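Local coordinates for protein acylneuraminate lyase (Mycoplasma synoviae, PDB 4N4P) that adopts the TIM-barrel fold of the dihydrodipicolinate synthetase family and assembles from four copies of the chain, at residues I106-P111 with Y124-I128; I134-Y140 with N162-Y168; T211-N215 with L257-M261; S250-S256 with E282-H286. The contacts are given in a common frame with arbitrary orientation. Residue numbers count along the deposited sequence, not the author numbering.

Interaction 1: residues I106-P111 with Y124-I128; sequences ISAITP and YYEEI
Two consecutive tyrosines of a helix, Y124 and Y125, grip the chain leaving a barrel strand around A108. I106-A108 is extended, and I109-P111 continues in a polyproline-like conformation (phi near -54°, psi 130 to 153°). The helical segment Y124-I128 runs roughly antiparallel to the strand, at 152° with axes 10.6 Å apart, and A108 lies nearest Y125 (CA-CA 8.0 Å).

Y124, chi1 t, reaches along the segment A108-P111: its OH donates to I109 O at 2.8 Å, and P111 CG sits over the ring face, 3.5 Å from the centroid and 11° off the normal, a CH-pi contact. Y125, chi1 m, leaves the helix sideways, yet its OH donates to A108 O at 2.6 Å, with that oxygen near the ring plane. The methyl of A108 fills the space between, its CB 3.8 Å from Y125 CE1 and 3.8 Å from I128 CD1.

Water 1 donates to Y124 OH (3.0 Å) and weakly to T110 O (3.5 Å); water 2 links T110 OG1 (2.6 Å) and Y125 OH (2.8 Å).

This is the strand-to-helix half of a beta-alpha-beta unit, with helix 88-100 alongside. Because the two successive carbonyl oxygens, A108 O and I109 O, each receive a phenol hydrogen bond, neither is left without a partner in this buried setting.

Interaction 2: residues I134-Y140 with N162-Y168; sequences IPMLIYY and NVIGSKY
Strands 136-139 and 163-168 are parallel neighbours, their short axes 4.1 Å apart and twisted by 40°. M136 pairs with V163, but L137 pairs with G165, so I164 is extra: a beta bulge, with G165 at phi/psi 162/-152°. The hydrogen bonds are M136 N to N162 O (2.8 Å), I164 N to M136 O (2.9 Å), I138 N to G165 O (3.0 Å), K167 N to I138 O (2.7 Å) and Y140 N to K167 O (3.1 Å); S166 OG also donates to I138 O (3.1 Å).

The bulged I164 fits between P135 and L137 (CD1 to P135 CB 3.7 Å; CG1 to L137 CD2 4.1 Å). L137 occupies the hollow over G165, where a CB would lie 3.7 Å from its CD2. On that face K167 lays CB over the Y139 ring and hydrogen-bonds NZ to Y139 OH (2.9 Å), itself bonded to Y46. V163 CG2 wedges between M136 CG (3.8 Å) and I138 CG2 (3.9 Å). At the segments' C-terminal ends Y140 CD2 meets Y168 CE2 at 3.3 Å.

In the TIM-barrel wall, strands 105-108 and 187-190 flank this pair; helix 151-158 packs on I138 and S166, helix 173-182 on both end tyrosines.

Interaction 3: residues T211-N215 with L257-M261; sequences TYNVN and LKAIM
A single valine, V214, provides the main anchor between the start of helix 212-227, which follows the last barrel strand, and helix 253-263 of the carboxy-terminal helical region. The first of these begins as a weakly bonded turn, with N215 N reaching T211 O at 3.3 Å and V214 at phi/psi -130/-6°. L257-M261 is regular helix, with M261 N bonded to L257 O at 3.0 Å. V214 lies nearest L257, their CA atoms 6.9 Å apart.

Apolar contacts dominate. V214, chi1 m, points into the groove formed by L257, I260 and M261, residues spaced i, i+3 and i+4 on one helical side. Its CG2 meets L257 CD2 at 3.8 Å, while CG1 meets I260 CG2 at 3.7 Å and M261 CG at 4.1 Å. L257 and I260 share the mt rotamer and point toward the turn; M261, nearly fully extended from chi2 on, starts sideways and brings its tip back.

The one polar side chain taking part is N213, whose amide end lies against L257 and the M261 methyl. Nearby, T211 O accepts the hydroxyl of Y244 from helix 231-248.

Helix 280-294 packs behind I260, and helix 26-39 touches N213 and M261. With no hydrogen bond or ion pair linking the segments, this buried join between the barrel and the added helices rests chiefly on the close fit of apolar side chains round V214.

Interaction 4: residues S250-S256 with E282-H286; sequences SKGLMQS and EIKKH
S250-G252 forms a loop that turns into helix 253-263, with G252 (phi/psi -49/136°) at its N-cap; E282-H286 is regular helix. In the first turn S256 N bonds G252 O at 2.9 Å and S256 OG donates to the same oxygen at 2.7 Å, while H286 N bonds E282 O at 3.2 Å in the partner. S256 lies nearest I283, CA to CA 6.8 Å.

K251 and H286 carry most of the contact. K251 (chi1 m, then t, t and m) stretches across the imidazole face: its CB stands 4.0 Å from the ring centroid, 20° off the normal, as a CH-pi contact, and its CD lies 3.8 Å from H286 CG. Beyond the ring its NZ forms a salt bridge with E282 OE2 at 3.1 Å, E282 being one helical turn before H286. H286, chi1 t, points toward the loop, with S256 OG at its edge, 3.0 Å from CD2. I283 (tp) brings CD1 to 3.9 Å from K251 CD and 4.0 Å from S256 OG.

The ring is fixed further by a hydrogen bond from H286 NE2 to L248 O, at the end of helix 231-248. Thus three helices of the carboxy-terminal extension to the barrel converge here. The lysine works at two levels, its alkyl chain covering one face of the histidine ring and its ammonium group pairing with the glutamate, so alkyl packing on the buried imidazole gives way to charge pairing at the more exposed E282.

Overall arrangement
From the N terminus, interaction 1 closes a short loop of 12 residues between a barrel strand and its own helix; the chain then enters interaction 2, which closes a 21-residue loop between neighbouring strands. These two are in series and touch, since I106 hydrogen-bonds the backbone of P135 and L137, joining strand 105-108 to strand 136-139. Across the chain's centre, interactions 3 and 4 cross: 250-256 lies within the 41-residue span closed by interaction 3, while 282-286 lies beyond it. They share helix 253-263 and meet where A259 packs on I283. One pair thus builds the barrel wall, the other ties the carboxy-terminal helices to it and to each other. Interactions 1 and 4 also touch the second subunit.

Interaction 1: residues I106-P111 with Y124-I128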
loop_
_atom_site.group_PDB
_atom_site.type_symbol
_atom_site.label_atom_id
_atom_site.label_comp_id
_atom_site.label_asym_id
_atom_site.label_seq_id
_atom_site.Cartn_x
_atom_site.Cartn_y
_atom_site.Cartn_z
ATOM N N ILE A 106 23.606 -10.298 -20.279
ATOM C CA ILE A 106 23.679 -10.162 -18.835
ATOM C C ILE A 106 22.457 -9.391 -18.400
ATOM O O ILE A 106 21.763 -8.777 -19.229
ATOM C CB ILE A 106 24.968 -9.416 -18.355
ATOM C CG1 ILE A 106 25.110 -8.066 -19.082
ATOM C CG2 ILE A 106 26.210 -10.301 -18.529
ATOM C CD1 ILE A 106 26.270 -7.199 -18.613
ATOM N N SER A 107 22.166 -9.442 -17.099
ATOM C CA SER A 107 21.122 -8.612 -16.545
ATOM C C SER A 107 21.666 -8.100 -15.226
ATOM O O SER A 107 22.639 -8.647 -14.699
ATOM C CB SER A 107 19.822 -9.415 -16.329
ATOM O OG SER A 107 20.017 -10.340 -15.268
ATOM N N ALA A 108 21.035 -7.065 -14.675
ATOM C CA ALA A 108 21.440 -6.568 -13.358
ATOM C C ALA A 108 20.211 -6.083 -12.634
ATOM O O ALA A 108 19.470 -5.231 -13.142
ATOM C CB ALA A 108 22.450 -5.443 -13.484
ATOM N N ILE A 109 19.980 -6.630 -11.449
ATOM C CA ILE A 109 18.904 -6.137 -10.609
ATOM C C ILE A 109 19.035 -4.634 -10.307
ATOM O O ILE A 109 20.135 -4.085 -10.276
ATOM C CB ILE A 109 18.827 -6.929 -9.296
ATOM C CG1 ILE A 109 20.190 -6.883 -8.584
ATOM C CG2 ILE A 109 18.483 -8.390 -9.592
ATOM C CD1 ILE A 109 20.015 -6.835 -7.119
ATOM N N THR A 110 17.905 -3.993 -10.050
ATOM C CA THR A 110 17.862 -2.652 -9.484
ATOM C C THR A 110 18.678 -2.607 -8.182
ATOM O O THR A 110 18.538 -3.503 -7.354
ATOM C CB THR A 110 16.389 -2.305 -9.105
ATOM O OG1 THR A 110 15.517 -2.620 -10.202
ATOM C CG2 THR A 110 16.237 -0.838 -8.740
ATOM N N PRO A 111 19.489 -1.543 -7.978
ATOM C CA PRO A 111 20.137 -1.375 -6.673
ATOM C C PRO A 111 19.099 -1.508 -5.550
ATOM O O PRO A 111 18.031 -0.904 -5.606
ATOM C CB PRO A 111 20.703 0.039 -6.749
ATOM C CG PRO A 111 21.006 0.238 -8.221
ATOM C CD PRO A 111 19.810 -0.427 -8.896
ATOM N N TYR A 124 24.207 3.745 -12.263
ATOM C CA TYR A 124 24.590 2.361 -12.012
ATOM C C TYR A 124 24.579 1.566 -13.309
ATOM O O TYR A 124 25.548 0.916 -13.634
ATOM C CB TYR A 124 23.612 1.803 -10.995
ATOM C CG TYR A 124 23.462 0.312 -10.825
ATOM C CD1 TYR A 124 22.417 -0.388 -11.460
ATOM C CD2 TYR A 124 24.297 -0.391 -9.952
ATOM C CE1 TYR A 124 22.242 -1.770 -11.257
ATOM C CE2 TYR A 124 24.130 -1.758 -9.731
ATOM C CZ TYR A 124 23.101 -2.442 -10.366
ATOM O OH TYR A 124 22.955 -3.794 -10.103
ATOM N N TYR A 125 23.507 1.670 -14.096
ATOM C CA TYR A 125 23.490 0.922 -15.357
ATOM C C TYR A 125 24.526 1.449 -16.364
ATOM O O TYR A 125 25.190 0.663 -17.068
ATOM C CB TYR A 125 22.092 0.922 -15.933
ATOM C CG TYR A 125 21.188 -0.068 -15.238
ATOM C CD1 TYR A 125 21.407 -1.454 -15.357
ATOM C CD2 TYR A 125 20.098 0.372 -14.502
ATOM C CE1 TYR A 125 20.550 -2.375 -14.723
ATOM C CE2 TYR A 125 19.245 -0.524 -13.874
ATOM C CZ TYR A 125 19.473 -1.890 -13.989
ATOM O OH TYR A 125 18.600 -2.752 -13.368
ATOM N N GLU A 126 24.704 2.768 -16.386
ATOM C CA GLU A 126 25.767 3.389 -17.192
ATOM C C GLU A 126 27.147 2.803 -16.868
ATOM O O GLU A 126 27.892 2.414 -17.755
ATOM C CB GLU A 126 25.806 4.895 -16.958
ATOM C CG GLU A 126 24.745 5.679 -17.651
ATOM C CD GLU A 126 25.042 7.153 -17.582
ATOM O OE1 GLU A 126 24.666 7.795 -16.583
ATOM O OE2 GLU A 126 25.642 7.668 -18.546
ATOM N N GLU A 127 27.500 2.758 -15.590
ATOM C CA GLU A 127 28.791 2.202 -15.200
ATOM C C GLU A 127 28.948 0.734 -15.649
ATOM O O GLU A 127 29.998 0.352 -16.140
ATOM C CB GLU A 127 28.986 2.317 -13.696
ATOM C CG GLU A 127 29.206 3.723 -13.199
ATOM C CD GLU A 127 29.967 3.735 -11.887
ATOM O OE1 GLU A 127 29.469 4.354 -10.925
ATOM O OE2 GLU A 127 31.049 3.110 -11.815
ATOM N N ILE A 128 27.910 -0.089 -15.481
ATOM C CA ILE A 128 28.020 -1.494 -15.897
ATOM C C ILE A 128 28.236 -1.586 -17.421
ATOM O O ILE A 128 29.019 -2.392 -17.894
ATOM C CB ILE A 128 26.796 -2.357 -15.479
ATOM C CG1 ILE A 128 26.555 -2.254 -13.968
ATOM C CG2 ILE A 128 27.013 -3.849 -15.902
ATOM C CD1 ILE A 128 25.158 -2.773 -13.515
HETATM O O HOH W 1 21.969 -4.157 -7.331
HETATM O O HOH W 2 16.282 -1.518 -12.437
#

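Interaction 2: residues I134-Y140 with N162-Y168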
loop_
_atom_site.group_PDB
_atom_site.type_symbol
_atom_site.label_atom_id
_atom_site.label_comp_id
_atom_site.label_asym_id
_atom_site.label_seq_id
_atom_site.Cartn_x
_atom_site.Cartn_y
_atom_site.Cartn_z
ATOM N N ILE A 134 28.365 -6.421 -24.271
ATOM C CA ILE A 134 27.536 -7.605 -24.151
ATOM C C ILE A 134 26.123 -7.067 -23.880
ATOM O O ILE A 134 25.958 -6.070 -23.190
ATOM C CB ILE A 134 28.060 -8.580 -23.042
ATOM C CG1 ILE A 134 27.186 -9.851 -22.973
ATOM C CG2 ILE A 134 28.163 -7.838 -21.682
ATOM C CD1 ILE A 134 27.751 -10.994 -22.060
ATOM N N PRO A 135 25.095 -7.685 -24.479
ATOM C CA PRO A 135 23.760 -7.108 -24.299
ATOM C C PRO A 135 23.315 -7.162 -22.847
ATOM O O PRO A 135 23.588 -8.148 -22.173
ATOM C CB PRO A 135 22.889 -8.026 -25.152
ATOM C CG PRO A 135 23.794 -8.429 -26.266
ATOM C CD PRO A 135 25.098 -8.713 -25.534
ATOM N N MET A 136 22.658 -6.096 -22.393
ATOM C CA MET A 136 22.145 -5.996 -21.029
ATOM C C MET A 136 20.614 -5.974 -21.004
ATOM O O MET A 136 19.956 -5.270 -21.808
ATOM C CB MET A 136 22.715 -4.725 -20.358
ATOM C CG MET A 136 21.952 -4.209 -19.163
ATOM S SD MET A 136 22.164 -5.328 -17.737
ATOM C CE MET A 136 23.819 -4.883 -17.225
ATOM N N LEU A 137 20.045 -6.753 -20.075
ATOM C CA LEU A 137 18.633 -6.661 -19.733
ATOM C C LEU A 137 18.518 -5.989 -18.379
ATOM O O LEU A 137 19.011 -6.534 -17.389
ATOM C CB LEU A 137 18.008 -8.077 -19.657
ATOM C CG LEU A 137 17.951 -8.740 -21.034
ATOM C CD1 LEU A 137 17.741 -10.290 -20.871
ATOM C CD2 LEU A 137 16.880 -8.062 -21.883
ATOM N N ILE A 138 17.900 -4.808 -18.326
ATOM C CA ILE A 138 17.704 -4.146 -17.055
ATOM C C ILE A 138 16.485 -4.746 -16.346
ATOM O O ILE A 138 15.666 -5.434 -16.964
ATOM C CB ILE A 138 17.591 -2.618 -17.210
ATOM C CG1 ILE A 138 16.385 -2.235 -18.067
ATOM C CG2 ILE A 138 18.878 -2.045 -17.831
ATOM C CD1 ILE A 138 16.145 -0.746 -18.131
ATOM N N TYR A 139 16.393 -4.561 -15.043
ATOM C CA TYR A 139 15.236 -5.045 -14.323
ATOM C C TYR A 139 14.190 -3.960 -14.347
ATOM O O TYR A 139 14.516 -2.797 -14.187
ATOM C CB TYR A 139 15.600 -5.389 -12.888
ATOM C CG TYR A 139 15.891 -6.855 -12.710
ATOM C CD1 TYR A 139 15.091 -7.643 -11.884
ATOM C CD2 TYR A 139 16.949 -7.461 -13.384
ATOM C CE1 TYR A 139 15.351 -9.006 -11.709
ATOM C CE2 TYR A 139 17.216 -8.784 -13.225
ATOM C CZ TYR A 139 16.413 -9.567 -12.374
ATOM O OH TYR A 139 16.662 -10.912 -12.242
ATOM N N TYR A 140 12.938 -4.347 -14.574
ATOM C CA TYR A 140 11.880 -3.378 -14.520
ATOM C C TYR A 140 11.756 -2.772 -13.124
ATOM O O TYR A 140 11.866 -3.466 -12.104
ATOM C CB TYR A 140 10.557 -3.951 -14.991
ATOM C CG TYR A 140 9.427 -2.963 -14.823
ATOM C CD1 TYR A 140 9.376 -1.781 -15.571
ATOM C CD2 TYR A 140 8.427 -3.200 -13.890
ATOM C CE1 TYR A 140 8.309 -0.853 -15.388
ATOM C CE2 TYR A 140 7.394 -2.307 -13.710
ATOM C CZ TYR A 140 7.331 -1.146 -14.449
ATOM O OH TYR A 140 6.245 -0.327 -14.216
ATOM N N ASN A 162 24.344 -0.591 -24.871
ATOM C CA ASN A 162 24.320 -2.059 -24.728
ATOM C C ASN A 162 23.044 -2.631 -24.114
ATOM O O ASN A 162 22.880 -3.853 -24.096
ATOM C CB ASN A 162 25.536 -2.629 -23.961
ATOM C CG ASN A 162 26.856 -2.362 -24.655
ATOM O OD1 ASN A 162 26.969 -2.482 -25.882
ATOM N ND2 ASN A 162 27.879 -2.023 -23.864
ATOM N N VAL A 163 22.152 -1.772 -23.628
ATOM C CA VAL A 163 20.871 -2.263 -23.100
ATOM C C VAL A 163 19.959 -2.660 -24.259
ATOM O O VAL A 163 19.650 -1.826 -25.133
ATOM C CB VAL A 163 20.159 -1.253 -22.180
ATOM C CG1 VAL A 163 18.773 -1.778 -21.789
ATOM C CG2 VAL A 163 20.998 -0.978 -20.898
ATOM N N ILE A 164 19.539 -3.920 -24.285
ATOM C CA ILE A 164 18.667 -4.360 -25.397
ATOM C C ILE A 164 17.202 -4.477 -24.969
ATOM O O ILE A 164 16.303 -4.670 -25.810
ATOM C CB ILE A 164 19.150 -5.687 -26.050
ATOM C CG1 ILE A 164 19.197 -6.821 -24.994
ATOM C CG2 ILE A 164 20.505 -5.484 -26.743
ATOM C CD1 ILE A 164 19.270 -8.231 -25.635
ATOM N N GLY A 165 16.948 -4.315 -23.669
ATOM C CA GLY A 165 15.577 -4.502 -23.157
ATOM C C GLY A 165 15.582 -4.717 -21.651
ATOM O O GLY A 165 16.476 -4.263 -20.961
ATOM N N SER A 166 14.588 -5.434 -21.151
ATOM C CA SER A 166 14.408 -5.521 -19.723
ATOM C C SER A 166 13.851 -6.881 -19.379
ATOM O O SER A 166 13.126 -7.470 -20.195
ATOM C CB SER A 166 13.415 -4.417 -19.301
ATOM O OG SER A 166 12.901 -4.617 -17.980
ATOM N N LYS A 167 14.185 -7.360 -18.175
ATOM C CA LYS A 167 13.519 -8.490 -17.567
ATOM C C LYS A 167 12.348 -7.903 -16.777
ATOM O O LYS A 167 12.561 -7.131 -15.828
ATOM C CB LYS A 167 14.488 -9.248 -16.662
ATOM C CG LYS A 167 13.854 -10.412 -15.936
ATOM C CD LYS A 167 14.951 -11.270 -15.349
ATOM C CE LYS A 167 14.389 -12.376 -14.509
ATOM N NZ LYS A 167 14.082 -11.863 -13.162
ATOM N N TYR A 168 11.124 -8.228 -17.208
ATOM C CA TYR A 168 9.914 -7.665 -16.652
ATOM C C TYR A 168 9.271 -8.649 -15.653
ATOM O O TYR A 168 8.661 -9.627 -16.049
ATOM C CB TYR A 168 8.908 -7.292 -17.781
ATOM C CG TYR A 168 7.776 -6.486 -17.201
ATOM C CD1 TYR A 168 6.662 -7.113 -16.632
ATOM C CD2 TYR A 168 7.855 -5.094 -17.143
ATOM C CE1 TYR A 168 5.638 -6.361 -16.035
ATOM C CE2 TYR A 168 6.850 -4.345 -16.558
ATOM C CZ TYR A 168 5.756 -4.975 -16.002
ATOM O OH TYR A 168 4.765 -4.210 -15.412
#

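Interaction 3: residues T211-N215 with L257-M261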
loop_
_atom_site.group_PDB
_atom_site.type_symbol
_atom_site.label_atom_id
_atom_site.label_comp_id
_atom_site.label_asym_id
_atom_site.label_seq_id
_atom_site.Cartn_x
_atom_site.Cartn_y
_atom_site.Cartn_z
ATOM N N THR A 211 9.896 -21.357 -11.955
ATOM C CA THR A 211 9.068 -22.579 -12.031
ATOM C C THR A 211 9.384 -23.441 -13.260
ATOM O O THR A 211 9.032 -24.621 -13.300
ATOM C CB THR A 211 7.540 -22.278 -11.969
ATOM O OG1 THR A 211 7.144 -21.594 -13.159
ATOM C CG2 THR A 211 7.196 -21.425 -10.741
ATOM N N TYR A 212 10.080 -22.872 -14.241
ATOM C CA TYR A 212 10.425 -23.632 -15.448
ATOM C C TYR A 212 11.592 -24.574 -15.186
ATOM O O TYR A 212 11.907 -25.401 -16.036
ATOM C CB TYR A 212 10.756 -22.717 -16.647
ATOM C CG TYR A 212 9.754 -21.593 -16.826
ATOM C CD1 TYR A 212 8.373 -21.860 -16.828
ATOM C CD2 TYR A 212 10.181 -20.268 -16.973
ATOM C CE1 TYR A 212 7.425 -20.822 -16.978
ATOM C CE2 TYR A 212 9.247 -19.219 -17.119
ATOM C CZ TYR A 212 7.874 -19.510 -17.105
ATOM O OH TYR A 212 6.956 -18.488 -17.243
ATOM N N ASN A 213 12.232 -24.446 -14.021
ATOM C CA ASN A 213 13.281 -25.396 -13.630
ATOM C C ASN A 213 12.796 -26.850 -13.672
ATOM O O ASN A 213 13.574 -27.752 -13.989
ATOM C CB ASN A 213 13.836 -25.107 -12.217
ATOM C CG ASN A 213 14.881 -23.990 -12.189
ATOM O OD1 ASN A 213 14.605 -22.847 -11.750
ATOM N ND2 ASN A 213 16.091 -24.321 -12.594
ATOM N N VAL A 214 11.531 -27.095 -13.317
ATOM C CA VAL A 214 11.055 -28.472 -13.215
ATOM C C VAL A 214 9.739 -28.711 -13.980
ATOM O O VAL A 214 9.286 -29.855 -14.099
ATOM C CB VAL A 214 10.934 -28.957 -11.724
ATOM C CG1 VAL A 214 12.292 -28.848 -11.024
ATOM C CG2 VAL A 214 9.855 -28.141 -10.961
ATOM N N ASN A 215 9.153 -27.648 -14.524
ATOM C CA ASN A 215 7.928 -27.796 -15.296
ATOM C C ASN A 215 7.941 -27.066 -16.624
ATOM O O ASN A 215 6.927 -26.462 -17.028
ATOM C CB ASN A 215 6.681 -27.424 -14.489
ATOM C CG ASN A 215 5.430 -28.051 -15.053
ATOM O OD1 ASN A 215 5.502 -28.862 -15.998
ATOM N ND2 ASN A 215 4.272 -27.706 -14.482
ATOM N N LEU A 257 12.293 -26.726 -5.456
ATOM C CA LEU A 257 12.921 -26.977 -6.772
ATOM C C LEU A 257 14.102 -27.949 -6.621
ATOM O O LEU A 257 14.246 -28.903 -7.388
ATOM C CB LEU A 257 13.384 -25.676 -7.434
ATOM C CG LEU A 257 12.274 -24.693 -7.850
ATOM C CD1 LEU A 257 12.919 -23.359 -8.359
ATOM C CD2 LEU A 257 11.397 -25.312 -8.918
ATOM N N LYS A 258 14.945 -27.700 -5.625
ATOM C CA LYS A 258 16.125 -28.552 -5.434
ATOM C C LYS A 258 15.712 -29.971 -5.076
ATOM O O LYS A 258 16.243 -30.927 -5.637
ATOM C CB LYS A 258 17.079 -27.939 -4.401
ATOM C CG LYS A 258 17.917 -26.788 -5.017
ATOM C CD LYS A 258 18.685 -26.007 -3.970
ATOM C CE LYS A 258 19.436 -24.839 -4.637
ATOM N NZ LYS A 258 20.444 -24.137 -3.718
ATOM N N ALA A 259 14.716 -30.107 -4.204
ATOM C CA ALA A 259 14.209 -31.430 -3.825
ATOM C C ALA A 259 13.641 -32.213 -4.998
ATOM O O ALA A 259 13.830 -33.441 -5.111
ATOM C CB ALA A 259 13.161 -31.303 -2.719
ATOM N N ILE A 260 12.931 -31.504 -5.876
ATOM C CA ILE A 260 12.379 -32.136 -7.081
ATOM C C ILE A 260 13.504 -32.623 -7.972
ATOM O O ILE A 260 13.481 -33.754 -8.452
ATOM C CB ILE A 260 11.380 -31.214 -7.808
ATOM C CG1 ILE A 260 10.138 -31.034 -6.917
ATOM C CG2 ILE A 260 11.001 -31.804 -9.200
ATOM C CD1 ILE A 260 9.221 -29.841 -7.331
ATOM N N MET A 261 14.508 -31.780 -8.168
ATOM C CA MET A 261 15.673 -32.200 -8.935
ATOM C C MET A 261 16.347 -33.409 -8.310
ATOM O O MET A 261 16.614 -34.381 -9.029
ATOM C CB MET A 261 16.649 -31.051 -9.132
ATOM C CG MET A 261 16.089 -30.001 -10.064
ATOM S SD MET A 261 17.362 -28.793 -10.423
ATOM C CE MET A 261 16.438 -27.506 -11.276
#

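Interaction 4: residues S250-S256 with E282-H286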
loop_
_atom_site.group_PDB
_atom_site.type_symbol
_atom_site.label_atom_id
_atom_site.label_comp_id
_atom_site.label_asym_id
_atom_site.label_seq_id
_atom_site.Cartn_x
_atom_site.Cartn_y
_atom_site.Cartn_z
ATOM N N SER A 250 3.987 -23.936 -1.590
ATOM C CA SER A 250 3.462 -24.163 -0.242
ATOM C C SER A 250 4.606 -24.552 0.706
ATOM O O SER A 250 4.446 -24.542 1.926
ATOM C CB SER A 250 2.314 -25.174 -0.236
ATOM O OG SER A 250 2.783 -26.431 -0.660
ATOM N N LYS A 251 5.763 -24.894 0.145
ATOM C CA LYS A 251 7.001 -24.964 0.925
ATOM C C LYS A 251 7.985 -24.049 0.197
ATOM O O LYS A 251 7.690 -23.598 -0.907
ATOM C CB LYS A 251 7.520 -26.391 1.034
ATOM C CG LYS A 251 6.574 -27.296 1.896
ATOM C CD LYS A 251 7.193 -28.617 2.222
ATOM C CE LYS A 251 6.166 -29.610 2.783
ATOM N NZ LYS A 251 5.346 -29.078 3.917
ATOM N N GLY A 252 9.132 -23.778 0.797
ATOM C CA GLY A 252 10.084 -22.854 0.206
ATOM C C GLY A 252 10.346 -23.154 -1.262
ATOM O O GLY A 252 10.549 -24.296 -1.629
ATOM N N LEU A 253 10.370 -22.113 -2.089
ATOM C CA LEU A 253 10.538 -22.286 -3.534
ATOM C C LEU A 253 11.846 -22.996 -3.889
ATOM O O LEU A 253 11.831 -24.044 -4.548
ATOM C CB LEU A 253 10.462 -20.930 -4.243
ATOM C CG LEU A 253 10.777 -20.954 -5.748
ATOM C CD1 LEU A 253 9.708 -21.767 -6.531
ATOM C CD2 LEU A 253 10.920 -19.507 -6.287
ATOM N N MET A 254 12.977 -22.432 -3.468
ATOM C CA MET A 254 14.275 -23.024 -3.868
ATOM C C MET A 254 14.475 -24.421 -3.273
ATOM O O MET A 254 14.995 -25.324 -3.954
ATOM C CB MET A 254 15.441 -22.093 -3.524
ATOM C CG MET A 254 15.685 -21.040 -4.618
ATOM S SD MET A 254 14.522 -19.677 -4.511
ATOM C CE MET A 254 15.421 -18.748 -3.255
ATOM N N GLN A 255 14.029 -24.601 -2.023
ATOM C CA GLN A 255 14.106 -25.917 -1.372
ATOM C C GLN A 255 13.299 -26.945 -2.156
ATOM O O GLN A 255 13.734 -28.087 -2.304
ATOM C CB GLN A 255 13.562 -25.864 0.060
ATOM C CG GLN A 255 14.320 -24.897 0.998
ATOM C CD GLN A 255 13.669 -23.525 1.067
ATOM O OE1 GLN A 255 13.202 -23.009 0.051
ATOM N NE2 GLN A 255 13.626 -22.924 2.277
ATOM N N SER A 256 12.125 -26.528 -2.639
ATOM C CA SER A 256 11.241 -27.412 -3.387
ATOM C C SER A 256 11.808 -27.745 -4.756
ATOM O O SER A 256 11.786 -28.916 -5.182
ATOM C CB SER A 256 9.871 -26.759 -3.554
ATOM O OG SER A 256 9.242 -26.609 -2.298
ATOM N N GLU A 282 10.203 -34.714 4.872
ATOM C CA GLU A 282 9.161 -33.724 4.621
ATOM C C GLU A 282 9.284 -33.108 3.206
ATOM O O GLU A 282 8.304 -33.029 2.448
ATOM C CB GLU A 282 9.188 -32.612 5.685
ATOM C CG GLU A 282 8.051 -31.599 5.527
ATOM C CD GLU A 282 8.187 -30.336 6.393
ATOM O OE1 GLU A 282 9.015 -30.304 7.328
ATOM O OE2 GLU A 282 7.475 -29.347 6.112
ATOM N N ILE A 283 10.488 -32.685 2.851
ATOM C CA ILE A 283 10.652 -31.995 1.570
ATOM C C ILE A 283 10.625 -33.016 0.432
ATOM O O ILE A 283 10.228 -32.691 -0.682
ATOM C CB ILE A 283 11.942 -31.087 1.559
ATOM C CG1 ILE A 283 11.878 -30.039 0.427
ATOM C CG2 ILE A 283 13.232 -31.949 1.522
ATOM C CD1 ILE A 283 10.678 -29.071 0.530
ATOM N N LYS A 284 11.075 -34.257 0.704
ATOM C CA LYS A 284 10.984 -35.331 -0.299
ATOM C C LYS A 284 9.539 -35.654 -0.665
ATOM O O LYS A 284 9.205 -35.835 -1.852
ATOM C CB LYS A 284 11.695 -36.626 0.159
ATOM C CG LYS A 284 11.699 -37.712 -0.911
ATOM C CD LYS A 284 11.920 -39.094 -0.326
ATOM C CE LYS A 284 11.800 -40.149 -1.413
ATOM N NZ LYS A 284 13.056 -40.252 -2.223
ATOM N N LYS A 285 8.673 -35.718 0.342
ATOM C CA LYS A 285 7.278 -36.007 0.063
ATOM C C LYS A 285 6.607 -34.876 -0.715
ATOM O O LYS A 285 5.769 -35.122 -1.565
ATOM C CB LYS A 285 6.519 -36.307 1.352
ATOM C CG LYS A 285 7.031 -37.609 1.977
ATOM C CD LYS A 285 6.251 -37.993 3.225
ATOM C CE LYS A 285 6.919 -39.231 3.816
ATOM N NZ LYS A 285 6.373 -39.481 5.143
ATOM N N HIS A 286 6.967 -33.645 -0.365
ATOM C CA HIS A 286 6.570 -32.486 -1.140
ATOM C C HIS A 286 7.025 -32.634 -2.596
ATOM O O HIS A 286 6.230 -32.438 -3.512
ATOM C CB HIS A 286 7.137 -31.216 -0.530
ATOM C CG HIS A 286 6.706 -29.975 -1.241
ATOM N ND1 HIS A 286 5.385 -29.617 -1.373
ATOM C CD2 HIS A 286 7.423 -29.009 -1.864
ATOM C CE1 HIS A 286 5.298 -28.478 -2.041
ATOM N NE2 HIS A 286 6.521 -28.082 -2.340
#